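Local structure of pseudopodium-enriched atypical kinase 1 (Homo sapiens, 6BHC) at residues Thr25-Phe39 with Ile404-Phe417. The protein is a pseudokinase of the protein kinase family that forms a dimer and probably acts as a signalling scaffold rather than as an active enzyme. The protein carries 1 engineered substitution. Sequence-based numbering, arbitrary orientation.
Sequences TDALKKLAVKCEDLF and ISLEDWLCAQYLAF
Trp-409 is the knob here, its indole set among Ala-32, Cys-35, Glu-36 and Phe-39 of the facing helix. With CG trans to the backbone N (chi1 174°), the ring reaches that helix, and Cys-35 CB makes a CH-pi contact over its five-membered ring, 3.9 Å from the centroid. Lys-29 CG makes another CH-pi contact, over one face of the Phe-417 ring. Glu-36 adds CB at 3.6 Å from Trp-409 CZ2. The Phe-39 ring lies nearly parallel to the indole, planes at 10°, but slid aside, with CD2 3.5 Å from Trp-409 CE3. Cutting Trp-409 back to an alanine is likely to open a gap between the helices and leave Phe-39 and Cys-35 without their aromatic partner.

In the apolar packing, the small Ala-416 lets the backbones come close, its CB 3.7 Å from Leu-28 CB. Ser-405 and Asp-408 form a capping box; Ser-405 N donates to Asp-408 OD2 at 3.2 Å.

An antiparallel pair thus joins helices from near the chain's two ends, 365 residues apart, axes within 8.2 Å at closest approach. Helix 371-396 packs against Thr-25 and Leu-28, helix 173-194 touches Leu-406, and the second subunit reaches Ile-404, Ala-27 and Leu-31.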
loop_
_atom_site.group_PDB
_atom_site.type_symbol
_atom_site.label_atom_id
_atom_site.label_comp_id
_atom_site.label_asym_id
_atom_site.label_seq_id
_atom_site.Cartn_x
_atom_site.Cartn_y
_atom_site.Cartn_z
ATOM N N THR A 25 3.001 -1.456 -15.341
ATOM C CA THR A 25 2.062 -2.396 -15.944
ATOM C C THR A 25 2.146 -3.763 -15.276
ATOM O O THR A 25 1.123 -4.358 -14.921
ATOM C CB THR A 25 2.329 -2.505 -17.445
ATOM O OG1 THR A 25 2.124 -1.226 -18.060
ATOM C CG2 THR A 25 1.398 -3.521 -18.083
ATOM N N ASP A 26 3.366 -4.275 -15.088
ATOM C CA ASP A 26 3.526 -5.565 -14.426
ATOM C C ASP A 26 3.094 -5.508 -12.966
ATOM O O ASP A 26 2.566 -6.494 -12.440
ATOM C CB ASP A 26 4.977 -6.036 -14.532
ATOM C CG ASP A 26 5.428 -6.224 -15.969
ATOM O OD1 ASP A 26 4.560 -6.418 -16.846
ATOM O OD2 ASP A 26 6.652 -6.185 -16.218
ATOM N N ALA A 27 3.302 -4.370 -12.299
ATOM C CA ALA A 27 2.893 -4.248 -10.904
ATOM C C ALA A 27 1.374 -4.227 -10.774
ATOM O O ALA A 27 0.809 -4.893 -9.898
ATOM C CB ALA A 27 3.505 -2.993 -10.283
ATOM N N LEU A 28 0.694 -3.467 -11.637
ATOM C CA LEU A 28 -0.763 -3.392 -11.564
ATOM C C LEU A 28 -1.412 -4.733 -11.877
ATOM O O LEU A 28 -2.464 -5.058 -11.316
ATOM C CB LEU A 28 -1.285 -2.313 -12.514
ATOM C CG LEU A 28 -1.152 -0.861 -12.048
ATOM C CD1 LEU A 28 -1.647 0.088 -13.123
ATOM C CD2 LEU A 28 -1.914 -0.642 -10.749
ATOM N N LYS A 29 -0.808 -5.522 -12.769
ATOM C CA LYS A 29 -1.309 -6.870 -13.011
ATOM C C LYS A 29 -1.154 -7.743 -11.773
ATOM O O LYS A 29 -2.040 -8.545 -11.457
ATOM C CB LYS A 29 -0.588 -7.497 -14.204
ATOM C CG LYS A 29 -0.935 -6.863 -15.537
ATOM C CD LYS A 29 -0.141 -7.487 -16.668
ATOM C CE LYS A 29 -0.495 -6.850 -17.999
ATOM N NZ LYS A 29 0.398 -7.325 -19.089
ATOM N N LYS A 30 -0.037 -7.597 -11.057
ATOM C CA LYS A 30 0.154 -8.363 -9.830
ATOM C C LYS A 30 -0.803 -7.899 -8.739
ATOM O O LYS A 30 -1.325 -8.717 -7.972
ATOM C CB LYS A 30 1.608 -8.252 -9.366
ATOM C CG LYS A 30 1.940 -9.076 -8.132
ATOM C CD LYS A 30 3.412 -8.948 -7.763
ATOM C CE LYS A 30 3.740 -9.712 -6.489
ATOM N NZ LYS A 30 5.178 -9.581 -6.117
ATOM N N LEU A 31 -1.051 -6.589 -8.657
ATOM C CA LEU A 31 -2.015 -6.076 -7.690
ATOM C C LEU A 31 -3.426 -6.556 -8.008
ATOM O O LEU A 31 -4.200 -6.874 -7.097
ATOM C CB LEU A 31 -1.963 -4.548 -7.657
ATOM C CG LEU A 31 -0.685 -3.915 -7.106
ATOM C CD1 LEU A 31 -0.668 -2.416 -7.371
ATOM C CD2 LEU A 31 -0.551 -4.197 -5.618
ATOM N N ALA A 32 -3.777 -6.616 -9.295
ATOM C CA ALA A 32 -5.104 -7.089 -9.673
ATOM C C ALA A 32 -5.279 -8.564 -9.338
ATOM O O ALA A 32 -6.342 -8.977 -8.859
ATOM C CB ALA A 32 -5.346 -6.844 -11.163
ATOM N N VAL A 33 -4.243 -9.373 -9.576
ATOM C CA VAL A 33 -4.316 -10.794 -9.251
ATOM C C VAL A 33 -4.378 -10.994 -7.742
ATOM O O VAL A 33 -5.103 -11.866 -7.246
ATOM C CB VAL A 33 -3.125 -11.543 -9.878
ATOM C CG1 VAL A 33 -3.044 -12.968 -9.346
ATOM C CG2 VAL A 33 -3.245 -11.548 -11.393
ATOM N N LYS A 34 -3.625 -10.191 -6.984
ATOM C CA LYS A 34 -3.678 -10.298 -5.530
ATOM C C LYS A 34 -5.048 -9.896 -4.996
ATOM O O LYS A 34 -5.564 -10.528 -4.066
ATOM C CB LYS A 34 -2.579 -9.445 -4.897
ATOM C CG LYS A 34 -1.337 -10.230 -4.516
ATOM C CD LYS A 34 -0.254 -9.321 -3.961
ATOM C CE LYS A 34 0.878 -10.132 -3.352
ATOM N NZ LYS A 34 1.408 -11.147 -4.303
ATOM N N CYS A 35 -5.650 -8.851 -5.567
ATOM C CA CYS A 35 -7.017 -8.500 -5.197
ATOM C C CYS A 35 -7.978 -9.635 -5.521
ATOM O O CYS A 35 -8.846 -9.975 -4.710
ATOM C CB CYS A 35 -7.449 -7.219 -5.911
ATOM S SG CYS A 35 -6.639 -5.712 -5.342
ATOM N N GLU A 36 -7.828 -10.241 -6.702
ATOM C CA GLU A 36 -8.708 -11.334 -7.099
ATOM C C GLU A 36 -8.652 -12.484 -6.101
ATOM O O GLU A 36 -9.690 -13.039 -5.722
ATOM C CB GLU A 36 -8.337 -11.813 -8.502
ATOM C CG GLU A 36 -9.042 -13.084 -8.943
ATOM C CD GLU A 36 -8.766 -13.424 -10.394
ATOM O OE1 GLU A 36 -9.240 -12.683 -11.280
ATOM O OE2 GLU A 36 -8.064 -14.426 -10.648
ATOM N N ASP A 37 -7.450 -12.848 -5.650
ATOM C CA ASP A 37 -7.331 -13.946 -4.698
ATOM C C ASP A 37 -7.893 -13.571 -3.331
ATOM O O ASP A 37 -8.364 -14.447 -2.597
ATOM C CB ASP A 37 -5.870 -14.380 -4.580
ATOM C CG ASP A 37 -5.323 -14.941 -5.882
ATOM O OD1 ASP A 37 -6.131 -15.377 -6.729
ATOM O OD2 ASP A 37 -4.086 -14.950 -6.056
ATOM N N LEU A 38 -7.859 -12.286 -2.974
ATOM C CA LEU A 38 -8.423 -11.859 -1.699
ATOM C C LEU A 38 -9.947 -11.836 -1.740
ATOM O O LEU A 38 -10.602 -12.175 -0.749
ATOM C CB LEU A 38 -7.880 -10.482 -1.315
ATOM C CG LEU A 38 -6.393 -10.417 -0.958
ATOM C CD1 LEU A 38 -5.990 -8.991 -0.620
ATOM C CD2 LEU A 38 -6.076 -11.358 0.193
ATOM N N PHE A 39 -10.529 -11.437 -2.873
ATOM C CA PHE A 39 -11.979 -11.407 -2.996
ATOM C C PHE A 39 -12.581 -12.785 -3.243
ATOM O O PHE A 39 -13.787 -12.963 -3.039
ATOM C CB PHE A 39 -12.401 -10.459 -4.122
ATOM C CG PHE A 39 -12.294 -9.004 -3.765
ATOM C CD1 PHE A 39 -13.305 -8.369 -3.066
ATOM C CD2 PHE A 39 -11.184 -8.266 -4.137
ATOM C CE1 PHE A 39 -13.205 -7.028 -2.741
ATOM C CE2 PHE A 39 -11.079 -6.927 -3.815
ATOM C CZ PHE A 39 -12.091 -6.307 -3.116
ATOM N N ILE A 404 -9.491 -2.371 0.699
ATOM C CA ILE A 404 -9.581 -2.339 -0.755
ATOM C C ILE A 404 -11.033 -2.571 -1.144
ATOM O O ILE A 404 -11.613 -3.614 -0.820
ATOM C CB ILE A 404 -8.661 -3.387 -1.399
ATOM C CG1 ILE A 404 -7.212 -3.155 -0.970
ATOM C CG2 ILE A 404 -8.782 -3.343 -2.915
ATOM C CD1 ILE A 404 -6.647 -1.827 -1.425
ATOM N N SER A 405 -11.621 -1.602 -1.836
ATOM C CA SER A 405 -13.001 -1.710 -2.276
ATOM C C SER A 405 -13.078 -2.456 -3.605
ATOM O O SER A 405 -12.075 -2.680 -4.287
ATOM C CB SER A 405 -13.632 -0.325 -2.410
ATOM O OG SER A 405 -13.070 0.382 -3.502
ATOM N N LEU A 406 -14.301 -2.843 -3.968
ATOM C CA LEU A 406 -14.512 -3.541 -5.231
ATOM C C LEU A 406 -14.133 -2.663 -6.415
ATOM O O LEU A 406 -13.570 -3.149 -7.403
ATOM C CB LEU A 406 -15.967 -3.996 -5.336
ATOM C CG LEU A 406 -16.386 -4.655 -6.649
ATOM C CD1 LEU A 406 -15.539 -5.886 -6.924
ATOM C CD2 LEU A 406 -17.863 -5.009 -6.613
ATOM N N GLU A 407 -14.422 -1.361 -6.329
ATOM C CA GLU A 407 -14.102 -0.460 -7.430
ATOM C C GLU A 407 -12.596 -0.310 -7.617
ATOM O O GLU A 407 -12.131 -0.129 -8.749
ATOM C CB GLU A 407 -14.749 0.906 -7.199
ATOM C CG GLU A 407 -14.707 1.818 -8.415
ATOM C CD GLU A 407 -15.435 3.127 -8.195
ATOM O OE1 GLU A 407 -15.005 4.149 -8.769
ATOM O OE2 GLU A 407 -16.436 3.136 -7.448
ATOM N N ASP A 408 -11.821 -0.384 -6.531
ATOM C CA ASP A 408 -10.369 -0.305 -6.656
ATOM C C ASP A 408 -9.821 -1.491 -7.435
ATOM O O ASP A 408 -8.932 -1.334 -8.281
ATOM C CB ASP A 408 -9.723 -0.234 -5.272
ATOM C CG ASP A 408 -10.181 0.967 -4.473
ATOM O OD1 ASP A 408 -10.543 1.992 -5.089
ATOM O OD2 ASP A 408 -10.173 0.887 -3.226
ATOM N N TRP A 409 -10.332 -2.690 -7.154
ATOM C CA TRP A 409 -9.917 -3.873 -7.898
ATOM C C TRP A 409 -10.254 -3.733 -9.378
ATOM O O TRP A 409 -9.400 -3.953 -10.245
ATOM C CB TRP A 409 -10.579 -5.114 -7.297
ATOM C CG TRP A 409 -10.355 -6.385 -8.059
ATOM C CD1 TRP A 409 -9.316 -6.676 -8.898
ATOM C CD2 TRP A 409 -11.198 -7.542 -8.050
ATOM N NE1 TRP A 409 -9.462 -7.941 -9.412
ATOM C CE2 TRP A 409 -10.610 -8.494 -8.907
ATOM C CE3 TRP A 409 -12.394 -7.866 -7.402
ATOM C CZ2 TRP A 409 -11.178 -9.747 -9.131
ATOM C CZ3 TRP A 409 -12.954 -9.110 -7.624
ATOM C CH2 TRP A 409 -12.346 -10.035 -8.480
ATOM N N LEU A 410 -11.497 -3.352 -9.685
ATOM C CA LEU A 410 -11.909 -3.225 -11.080
ATOM C C LEU A 410 -11.099 -2.154 -11.802
ATOM O O LEU A 410 -10.767 -2.308 -12.984
ATOM C CB LEU A 410 -13.405 -2.918 -11.154
ATOM C CG LEU A 410 -14.326 -3.940 -10.480
ATOM C CD1 LEU A 410 -15.788 -3.534 -10.601
ATOM C CD2 LEU A 410 -14.105 -5.330 -11.056
ATOM N N CYS A 411 -10.767 -1.062 -11.109
ATOM C CA CYS A 411 -9.947 -0.025 -11.725
ATOM C C CYS A 411 -8.540 -0.535 -12.008
ATOM O O CYS A 411 -7.955 -0.214 -13.050
ATOM C CB CYS A 411 -9.900 1.212 -10.828
ATOM S SG CYS A 411 -8.982 2.604 -11.529
ATOM N N ALA A 412 -7.983 -1.335 -11.095
ATOM C CA ALA A 412 -6.677 -1.935 -11.340
ATOM C C ALA A 412 -6.723 -2.897 -12.521
ATOM O O ALA A 412 -5.771 -2.963 -13.305
ATOM C CB ALA A 412 -6.178 -2.648 -10.083
ATOM N N GLN A 413 -7.817 -3.654 -12.661
ATOM C CA GLN A 413 -7.960 -4.541 -13.813
ATOM C C GLN A 413 -7.921 -3.758 -15.115
ATOM O O GLN A 413 -7.300 -4.189 -16.093
ATOM C CB GLN A 413 -9.267 -5.329 -13.724
ATOM C CG GLN A 413 -9.281 -6.459 -12.715
ATOM C CD GLN A 413 -10.500 -7.353 -12.872
ATOM O OE1 GLN A 413 -10.660 -8.336 -12.149
ATOM N NE2 GLN A 413 -11.364 -7.015 -13.824
ATOM N N TYR A 414 -8.583 -2.602 -15.142
ATOM C CA TYR A 414 -8.656 -1.800 -16.354
ATOM C C TYR A 414 -7.280 -1.287 -16.762
ATOM O O TYR A 414 -6.811 -1.544 -17.876
ATOM C CB TYR A 414 -9.635 -0.650 -16.129
ATOM C CG TYR A 414 -9.752 0.337 -17.263
ATOM C CD1 TYR A 414 -9.713 -0.079 -18.590
ATOM C CD2 TYR A 414 -9.934 1.687 -17.004
ATOM C CE1 TYR A 414 -9.834 0.832 -19.623
ATOM C CE2 TYR A 414 -10.058 2.601 -18.025
ATOM C CZ TYR A 414 -10.008 2.171 -19.330
ATOM O OH TYR A 414 -10.137 3.093 -20.341
ATOM N N LEU A 415 -6.606 -0.573 -15.858
ATOM C CA LEU A 415 -5.341 0.066 -16.210
ATOM C C LEU A 415 -4.223 -0.945 -16.429
ATOM O O LEU A 415 -3.276 -0.663 -17.173
ATOM C CB LEU A 415 -4.942 1.068 -15.129
ATOM C CG LEU A 415 -5.930 2.218 -14.924
ATOM C CD1 LEU A 415 -5.393 3.217 -13.914
ATOM C CD2 LEU A 415 -6.234 2.896 -16.250
ATOM N N ALA A 416 -4.306 -2.120 -15.802
ATOM C CA ALA A 416 -3.229 -3.097 -15.933
ATOM C C ALA A 416 -3.201 -3.716 -17.324
ATOM O O ALA A 416 -2.123 -3.981 -17.870
ATOM C CB ALA A 416 -3.370 -4.186 -14.871
ATOM N N PHE A 417 -4.372 -3.953 -17.915
ATOM C CA PHE A 417 -4.467 -4.658 -19.185
ATOM C C PHE A 417 -4.818 -3.762 -20.363
ATOM O O PHE A 417 -4.817 -4.242 -21.501
ATOM C CB PHE A 417 -5.499 -5.790 -19.082
ATOM C CG PHE A 417 -5.086 -6.898 -18.160
ATOM C CD1 PHE A 417 -5.371 -6.835 -16.805
ATOM C CD2 PHE A 417 -4.403 -8.000 -18.646
ATOM C CE1 PHE A 417 -4.986 -7.854 -15.953
ATOM C CE2 PHE A 417 -4.015 -9.022 -17.801
ATOM C CZ PHE A 417 -4.306 -8.949 -16.453
#